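Local coordinates for penicillin binding protein 2X (PDB 5U47), which probably acts as a penicillin-sensitive transpeptidase that cross-links neighbouring glycan strands of peptidoglycan while the division septum is built, at residues 41-46 with 220-225; 174-177 with 183-186; 422-425 with 431-434; 607-612 with 640-645. The protein carries 1 engineered substitution. All blocks are in the same frame, centred on the assembly; numbering follows the deposited sequence.

Contact 1 (41-46 with 220-225)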
# COMPACT_ATOMS: atom_id res chain seq x y z
N ASN A 41 3.18 -16.47 -5.37
CA ASN A 41 4.54 -16.55 -4.84
C ASN A 41 4.49 -16.10 -3.39
O ASN A 41 3.92 -15.04 -3.10
CB ASN A 41 5.50 -15.67 -5.63
CG ASN A 41 5.69 -16.17 -7.05
OD1 ASN A 41 5.06 -15.67 -7.97
ND2 ASN A 41 6.51 -17.20 -7.21
N VAL A 42 5.07 -16.89 -2.51
CA VAL A 42 5.02 -16.60 -1.06
C VAL A 42 5.84 -15.37 -0.69
O VAL A 42 7.02 -15.26 -1.08
CB VAL A 42 5.48 -17.82 -0.23
CG1 VAL A 42 5.52 -17.48 1.27
CG2 VAL A 42 4.57 -19.01 -0.48
N LEU A 43 5.19 -14.42 -0.00
CA LEU A 43 5.86 -13.20 0.50
C LEU A 43 6.06 -13.23 2.01
O LEU A 43 7.07 -12.70 2.50
CB LEU A 43 5.10 -11.94 0.11
CG LEU A 43 4.76 -11.76 -1.37
CD1 LEU A 43 4.09 -10.41 -1.62
CD2 LEU A 43 6.00 -11.93 -2.25
N ALA A 44 5.09 -13.81 2.72
CA ALA A 44 5.16 -13.98 4.17
C ALA A 44 4.33 -15.20 4.58
O ALA A 44 3.18 -15.34 4.16
CB ALA A 44 4.65 -12.74 4.91
N GLU A 45 4.91 -16.07 5.38
CA GLU A 45 4.22 -17.25 5.83
C GLU A 45 4.74 -17.70 7.18
O GLU A 45 5.88 -17.39 7.57
CB GLU A 45 4.34 -18.41 4.82
CG GLU A 45 5.76 -18.94 4.63
CD GLU A 45 5.82 -20.21 3.75
OE1 GLU A 45 4.76 -20.75 3.36
OE2 GLU A 45 6.94 -20.66 3.45
N ASP A 46 3.88 -18.44 7.88
CA ASP A 46 4.24 -19.01 9.18
C ASP A 46 5.22 -20.15 9.02
O ASP A 46 5.17 -20.89 8.04
CB ASP A 46 3.00 -19.55 9.93
CG ASP A 46 2.18 -18.46 10.58
OD1 ASP A 46 2.46 -17.27 10.30
OD2 ASP A 46 1.25 -18.79 11.39
N THR A 220 -1.65 -10.28 -2.77
CA THR A 220 -1.47 -8.89 -3.11
C THR A 220 -1.44 -8.73 -4.62
O THR A 220 -1.39 -9.73 -5.38
CB THR A 220 -0.19 -8.31 -2.50
OG1 THR A 220 0.96 -8.92 -3.09
CG2 THR A 220 -0.17 -8.49 -1.01
N THR A 221 -1.47 -7.48 -5.07
CA THR A 221 -1.41 -7.16 -6.49
C THR A 221 0.02 -7.17 -7.01
O THR A 221 0.24 -7.07 -8.22
CB THR A 221 -2.00 -5.75 -6.74
OG1 THR A 221 -1.36 -4.82 -5.87
CG2 THR A 221 -3.47 -5.75 -6.49
N LEU A 222 1.00 -7.26 -6.11
CA LEU A 222 2.41 -7.24 -6.50
C LEU A 222 2.81 -8.39 -7.42
O LEU A 222 2.25 -9.46 -7.36
CB LEU A 222 3.34 -7.27 -5.29
CG LEU A 222 3.30 -6.20 -4.20
CD1 LEU A 222 4.37 -6.52 -3.17
CD2 LEU A 222 3.48 -4.79 -4.73
N SER A 223 3.75 -8.10 -8.32
CA SER A 223 4.37 -9.06 -9.19
C SER A 223 5.76 -9.28 -8.63
O SER A 223 6.61 -8.38 -8.73
CB SER A 223 4.48 -8.49 -10.59
OG SER A 223 5.31 -9.30 -11.41
N ALA A 224 6.00 -10.44 -8.03
CA ALA A 224 7.33 -10.71 -7.47
C ALA A 224 8.49 -10.50 -8.45
O ALA A 224 9.49 -9.87 -8.07
CB ALA A 224 7.40 -12.08 -6.79
N PRO A 225 8.37 -10.99 -9.71
CA PRO A 225 9.45 -10.75 -10.67
C PRO A 225 9.73 -9.27 -10.91
O PRO A 225 10.90 -8.84 -10.92
CB PRO A 225 8.94 -11.41 -11.98
CG PRO A 225 7.92 -12.41 -11.53
CD PRO A 225 7.34 -11.89 -10.25
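A single methyl group, CD1 of Leu43, sits against both a hydroxyl and a hydrocarbon: it lies 3.8 Å from OG1 of Thr220 and 4.2 Å from CD1 of Leu222. The leucine reaches there because CG is anti to its carbonyl carbon (chi1 -53°), which sends the branch toward 220-225, where it runs aslant both partner side chains. A polar atom facing a methyl is tolerable here because the hydroxyl is occupied. Thr220 OG1 bonds to the carbonyl O of Tyr36 and also accepts a hydrogen bond from Leu222 N (N to OG1 3.4 Å, 143° at the hydrogen), as in an ST turn, though the bond is weak. Threonine thus ties strand 217-220 to its neighbour while its oxygen begins the turn toward the next helix. Farther along, at the helix start, Asn41 CB rests on Ala224 CB at 4.2 Å, a looser touch in which the short alanine side chain meets only the CB of Asn41, the backbones standing 7.0 Å apart between the CA atoms of these two residues. Both are also held by one carboxylate: Asp37 receives Asn41 N on OD1 and Ala224 N on OD2, spanning the two segments. With Ser223 as N-cap of helix 224-241, and Leu43 and Ala44 both bonded to Ile35, the contact joins a capped helix start to a classic beta bulge.

Contact 2 (174-177 with 183-186)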
# COMPACT_ATOMS: atom_id res chain seq x y z
N THR A 174 3.38 -3.66 11.80
CA THR A 174 3.56 -2.62 10.81
C THR A 174 3.06 -3.03 9.46
O THR A 174 2.85 -4.23 9.19
CB THR A 174 5.05 -2.29 10.61
OG1 THR A 174 5.76 -3.50 10.29
CG2 THR A 174 5.64 -1.67 11.87
N GLY A 175 2.91 -2.04 8.59
CA GLY A 175 2.55 -2.25 7.19
C GLY A 175 1.32 -3.08 6.93
O GLY A 175 0.31 -2.99 7.67
N LEU A 176 1.39 -3.91 5.89
CA LEU A 176 0.26 -4.76 5.50
C LEU A 176 -0.09 -5.81 6.56
O LEU A 176 -1.26 -6.13 6.75
CB LEU A 176 0.52 -5.41 4.15
CG LEU A 176 -0.63 -6.26 3.60
CD1 LEU A 176 -0.50 -6.45 2.10
CD2 LEU A 176 -0.70 -7.59 4.34
N GLU A 177 0.93 -6.34 7.24
CA GLU A 177 0.74 -7.29 8.34
C GLU A 177 -0.18 -6.70 9.40
O GLU A 177 -1.13 -7.38 9.87
CB GLU A 177 2.08 -7.67 8.97
CG GLU A 177 2.94 -8.56 8.09
CD GLU A 177 2.60 -10.06 8.16
OE1 GLU A 177 1.46 -10.44 8.52
OE2 GLU A 177 3.50 -10.86 7.85
N LEU A 183 -8.02 -10.08 9.01
CA LEU A 183 -8.15 -11.17 8.03
C LEU A 183 -7.07 -12.24 8.19
O LEU A 183 -7.35 -13.45 8.13
CB LEU A 183 -8.10 -10.60 6.60
CG LEU A 183 -9.27 -9.69 6.21
CD1 LEU A 183 -8.97 -8.91 4.94
CD2 LEU A 183 -10.52 -10.53 6.05
N LEU A 184 -5.83 -11.81 8.41
CA LEU A 184 -4.71 -12.73 8.49
C LEU A 184 -4.74 -13.64 9.72
O LEU A 184 -4.23 -14.74 9.67
CB LEU A 184 -3.39 -11.96 8.47
CG LEU A 184 -3.04 -11.35 7.12
CD1 LEU A 184 -1.91 -10.34 7.27
CD2 LEU A 184 -2.66 -12.43 6.13
N THR A 185 -5.33 -13.13 10.80
CA THR A 185 -5.37 -13.82 12.07
C THR A 185 -6.55 -14.76 12.09
O THR A 185 -7.69 -14.36 11.83
CB THR A 185 -5.51 -12.82 13.24
OG1 THR A 185 -4.41 -11.90 13.19
CG2 THR A 185 -5.50 -13.54 14.59
N GLY A 186 -6.29 -16.01 12.40
CA GLY A 186 -7.37 -16.97 12.44
C GLY A 186 -8.14 -16.85 13.75
O GLY A 186 -7.95 -15.91 14.52
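The carboxylate of Glu177 is the flat group to which Leu184 comes. CD1 of Leu184 lies 3.6 Å from OE1 of Glu177, beyond that oxygen and tilted well out of the carboxylate plane. Ala44 CB approaches OE2 from the same side of the plane, so both methyls border the carboxylate from one side, each beyond its own oxygen. The oxygens themselves are claimed by charge: OE1 pairs with NE of Arg32 and OE2 with NE of Arg142, while Tyr144 OH adds a weak bond to OE2. Two arginines would favour the ionised form of a buried glutamate, and they hold the group's rotation against the leucine. The side chain reaches this position by folding back, with a bend at chi2 of -83°, rather than by stretching out, and it crosses Leu184 at about a right angle. CD1 of Leu184 also lies 4.0 Å from the carbonyl O of Glu177, so one methyl touches both the backbone and the acid of the same residue. Leu176 supplies the hydrocarbon half of the contact. With CG anti to the backbone N (chi1 -177°) it carries CD2 to 4.2 Å from CD1 of Leu184, though this residue has a second conformer and the touch is less certain. The two leucines suit their places because they fill an apolar layer with Ile35, and Leu184 also meets Ile218. Short helices 175-179 and 181-184 thus close over strand 35-36 around a buried, arginine-clamped acid, within the dimerisation domain of the penicillin-binding proteins.

Contact 3 (422-425 with 431-434)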
# COMPACT_ATOMS: atom_id res chain seq x y z
N ALA A 422 -4.45 10.36 -8.49
CA ALA A 422 -4.67 11.45 -9.44
C ALA A 422 -4.16 11.07 -10.82
O ALA A 422 -4.83 11.33 -11.83
CB ALA A 422 -4.00 12.73 -8.95
N PHE A 423 -2.97 10.44 -10.85
CA PHE A 423 -2.39 10.01 -12.12
C PHE A 423 -3.27 9.01 -12.87
O PHE A 423 -3.25 8.98 -14.11
CB PHE A 423 -0.99 9.40 -11.96
CG PHE A 423 0.08 10.38 -11.50
CD1 PHE A 423 0.15 11.67 -12.02
CD2 PHE A 423 1.07 9.97 -10.62
CE1 PHE A 423 1.17 12.55 -11.61
CE2 PHE A 423 2.07 10.84 -10.21
CZ PHE A 423 2.11 12.13 -10.71
N THR A 424 -4.06 8.20 -12.16
CA THR A 424 -4.90 7.23 -12.85
C THR A 424 -5.92 7.92 -13.77
O THR A 424 -6.28 7.34 -14.78
CB THR A 424 -5.65 6.24 -11.93
OG1 THR A 424 -6.54 6.95 -11.05
CG2 THR A 424 -4.72 5.42 -11.13
N ALA A 425 -6.41 9.12 -13.42
CA ALA A 425 -7.39 9.81 -14.25
C ALA A 425 -6.74 10.25 -15.57
O ALA A 425 -7.35 10.24 -16.61
CB ALA A 425 -7.98 11.00 -13.53
N ILE A 431 -10.97 9.05 -16.06
CA ILE A 431 -11.69 8.28 -15.01
C ILE A 431 -10.74 7.85 -13.91
O ILE A 431 -9.91 6.97 -14.11
CB ILE A 431 -12.37 7.04 -15.65
CG1 ILE A 431 -13.29 7.49 -16.80
CG2 ILE A 431 -13.15 6.23 -14.61
CD1 ILE A 431 -13.73 6.36 -17.70
N MET A 432 -10.90 8.44 -12.74
CA MET A 432 -10.03 8.19 -11.61
C MET A 432 -10.37 6.85 -10.96
O MET A 432 -11.57 6.51 -10.80
CB MET A 432 -10.14 9.33 -10.61
CG MET A 432 -8.98 9.42 -9.65
SD MET A 432 -8.87 11.05 -8.85
CE MET A 432 -10.26 10.83 -7.78
N LEU A 433 -9.32 6.13 -10.58
CA LEU A 433 -9.41 4.82 -9.96
C LEU A 433 -8.79 4.83 -8.59
O LEU A 433 -7.86 5.60 -8.31
CB LEU A 433 -8.65 3.78 -10.81
CG LEU A 433 -9.04 3.64 -12.28
CD1 LEU A 433 -8.17 2.62 -13.01
CD2 LEU A 433 -10.50 3.23 -12.41
N GLU A 434 -9.31 3.97 -7.72
CA GLU A 434 -8.75 3.79 -6.38
C GLU A 434 -7.52 2.88 -6.50
O GLU A 434 -7.62 1.78 -7.06
CB GLU A 434 -9.79 3.14 -5.48
CG GLU A 434 -9.36 2.89 -4.04
CD GLU A 434 -9.31 4.13 -3.16
OE1 GLU A 434 -9.32 5.29 -3.66
OE2 GLU A 434 -9.26 3.93 -1.94
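Thr424 and Leu433 meet through one nearly straight hydrogen bond, from the backbone N of Leu433 to OG1 of Thr424, 2.9 Å long with 170° at the hydrogen. Around it the apolar atoms close in: CB of Leu433 lies 3.8 Å from the same OG1, and CG of Met432 comes to 3.7 Å from it on the way past. The next turn of contact is pure packing. Ala425 CB meets Met432 CB at 4.0 Å, and since alanine adds no further bulk, the chains approach to 4.1 Å between the CA atoms of these two residues. Beyond CG the methionine leads away from this alanine. Only SD passes Ala422, 4.3 Å from its CA; the turn at chi3 (73°) takes CE away from the helix, and the side chain also touches Ile457 and Lys379.

The second shell explains the placing. OG1 of Thr424 sits between its backbone N and carbonyl carbon (chi1 61°), where it also bonds to the carbonyl O of Arg421 one turn back, so the hydroxyl serves helix and strand at once. Asn428, in the intervening turn, donates from ND2 to the O of Ile431, while the backbone of Met432 pairs with Ile457 and Gly458 in a small antiparallel sheet. Met300, on helix 297-308, touches Ala422 and Phe423. A helix-turn-strand unit is thereby locked beside the five-stranded sheet of the transpeptidase domain, next to helix 297-308, which probably carries the SxxK lysine.

Contact 4 (607-612 with 640-645)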
# COMPACT_ATOMS: atom_id res chain seq x y z
N ASN A 607 -12.01 2.15 5.06
CA ASN A 607 -10.73 1.45 4.97
C ASN A 607 -10.91 -0.06 5.19
O ASN A 607 -10.36 -0.87 4.45
CB ASN A 607 -9.76 2.04 6.01
CG ASN A 607 -8.32 1.72 5.72
OD1 ASN A 607 -7.82 1.97 4.62
ND2 ASN A 607 -7.63 1.21 6.72
N THR A 608 -11.69 -0.42 6.22
CA THR A 608 -12.02 -1.81 6.55
C THR A 608 -12.81 -2.48 5.42
O THR A 608 -12.52 -3.59 5.04
CB THR A 608 -12.81 -1.87 7.88
OG1 THR A 608 -11.94 -1.41 8.91
CG2 THR A 608 -13.29 -3.27 8.21
N LEU A 609 -13.79 -1.77 4.89
CA LEU A 609 -14.59 -2.29 3.78
C LEU A 609 -13.74 -2.63 2.55
O LEU A 609 -13.97 -3.66 1.90
CB LEU A 609 -15.68 -1.29 3.40
CG LEU A 609 -16.82 -1.16 4.41
CD1 LEU A 609 -17.70 0.04 4.08
CD2 LEU A 609 -17.63 -2.45 4.46
N ARG A 610 -12.77 -1.77 2.22
CA ARG A 610 -11.86 -2.06 1.09
C ARG A 610 -10.95 -3.25 1.34
O ARG A 610 -10.60 -3.97 0.40
CB ARG A 610 -11.02 -0.84 0.69
CG ARG A 610 -11.85 0.25 0.06
CD ARG A 610 -11.00 1.21 -0.74
NE ARG A 610 -11.88 2.13 -1.43
CZ ARG A 610 -12.33 3.28 -0.96
NH1 ARG A 610 -11.97 3.73 0.24
NH2 ARG A 610 -13.16 4.00 -1.71
N GLN A 611 -10.57 -3.49 2.59
CA GLN A 611 -9.80 -4.69 2.92
C GLN A 611 -10.58 -5.96 2.59
O GLN A 611 -10.00 -7.01 2.29
CB GLN A 611 -9.44 -4.70 4.40
CG GLN A 611 -8.49 -3.57 4.77
CD GLN A 611 -8.30 -3.40 6.25
OE1 GLN A 611 -8.96 -4.05 7.06
NE2 GLN A 611 -7.40 -2.51 6.63
N ASN A 612 -11.91 -5.82 2.63
CA ASN A 612 -12.83 -6.90 2.34
C ASN A 612 -13.39 -6.81 0.92
O ASN A 612 -14.37 -7.49 0.59
CB ASN A 612 -13.93 -6.95 3.41
CG ASN A 612 -13.38 -7.36 4.77
OD1 ASN A 612 -13.24 -8.56 5.05
ND2 ASN A 612 -13.01 -6.37 5.59
N GLU A 640 -18.80 -4.83 -4.67
CA GLU A 640 -20.07 -4.16 -4.63
C GLU A 640 -19.87 -2.71 -4.12
O GLU A 640 -19.13 -2.46 -3.19
CB GLU A 640 -21.07 -4.93 -3.77
CG GLU A 640 -22.43 -4.27 -3.65
CD GLU A 640 -23.46 -5.16 -2.98
OE1 GLU A 640 -23.24 -6.39 -2.90
OE2 GLU A 640 -24.50 -4.62 -2.56
N GLN A 641 -20.53 -1.77 -4.79
CA GLN A 641 -20.45 -0.37 -4.46
C GLN A 641 -21.56 -0.01 -3.49
O GLN A 641 -22.73 -0.28 -3.76
CB GLN A 641 -20.61 0.44 -5.73
CG GLN A 641 -20.39 1.94 -5.60
CD GLN A 641 -20.79 2.64 -6.89
OE1 GLN A 641 -21.98 2.86 -7.13
NE2 GLN A 641 -19.80 2.95 -7.73
N ILE A 642 -21.21 0.60 -2.37
CA ILE A 642 -22.20 0.99 -1.37
C ILE A 642 -21.99 2.45 -0.98
O ILE A 642 -20.89 3.00 -1.16
CB ILE A 642 -22.15 0.09 -0.12
CG1 ILE A 642 -20.87 0.32 0.69
CG2 ILE A 642 -22.34 -1.38 -0.52
CD1 ILE A 642 -20.94 -0.26 2.09
N LEU A 643 -23.04 3.06 -0.44
CA LEU A 643 -22.98 4.45 0.02
C LEU A 643 -22.93 4.51 1.54
O LEU A 643 -23.67 3.79 2.21
CB LEU A 643 -24.20 5.22 -0.41
CG LEU A 643 -24.53 5.34 -1.88
CD1 LEU A 643 -25.82 6.15 -2.02
CD2 LEU A 643 -23.38 5.99 -2.65
N ILE A 644 -22.06 5.36 2.07
CA ILE A 644 -21.94 5.63 3.50
C ILE A 644 -22.19 7.13 3.60
O ILE A 644 -21.37 7.94 3.16
CB ILE A 644 -20.54 5.29 4.05
CG1 ILE A 644 -20.25 3.80 3.94
CG2 ILE A 644 -20.40 5.72 5.51
CD1 ILE A 644 -18.81 3.45 4.26
N MET A 645 -23.35 7.51 4.13
CA MET A 645 -23.67 8.93 4.29
C MET A 645 -23.23 9.38 5.67
O MET A 645 -23.71 8.85 6.67
CB MET A 645 -25.15 9.22 4.11
CG MET A 645 -25.47 10.72 3.99
SD MET A 645 -27.24 11.00 3.85
CE MET A 645 -27.75 10.77 5.54
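Leu609 and the pair Ile642 and Ile644 form part of the core of a PASTA domain, in which one helix lies on a three-stranded sheet. The contact is carried by methyl ends alone. The leucine has CG anti to its carbonyl carbon (chi1 -72°), which extends CD1 from helix 602-611 across to the sheet, where it lies 3.6 Å from CD1 of Ile644 and 3.8 Å from CD1 of Ile642. The two isoleucines differ in rotamer. Ile644 places CG1 anti to its carbonyl carbon and meets the leucine tip to tip, whereas Ile642 turns CG1 between the backbone N and carbonyl carbon, a less usual choice, and crosses it at about a right angle. Both CD1 atoms therefore converge on a single methyl. Being two residues apart on an extended strand, they face the same side, and branched isoleucines are well suited to a strand whose surface must fill a core. Leu643, between them, points to the opposite face, against helix 660-670. The helix that bears Leu609 is also fastened to its surroundings by Arg610, which forms a salt bridge with Glu455. Asn612, close to the end of helix 602-611, folds back on its last turn: its ND2 donates to the carbonyl O of Thr608 at 2.9 Å and 153° at the hydrogen, the donor standing 38° out of the carbonyl plane while the Thr608 O lies close to the plane of the Asn612 amide.

Contacts 1 and 2 belong together: contact 2 is nested in the loop that contact 1 closes, their centres are about 14 Å apart, and they touch where Thr220 CG2 meets Leu176 CD1 at 3.7 Å, around strands 35-36 and 217-220 of one mixed sheet. That sheet also includes strand 438-443, so it joins the dimerisation-family region to the transpeptidase part containing contact 3, about 25 Å from contact 1 between centres. Contact 4, last along the chain, lies about 19 Å from contact 2 and about 18 Å from contact 3 between centres: Leu183 packs on Gln611 and Asn612, and Glu434 makes a long, weak ion pair with Arg610. The first PASTA domain is therefore packed against both regions.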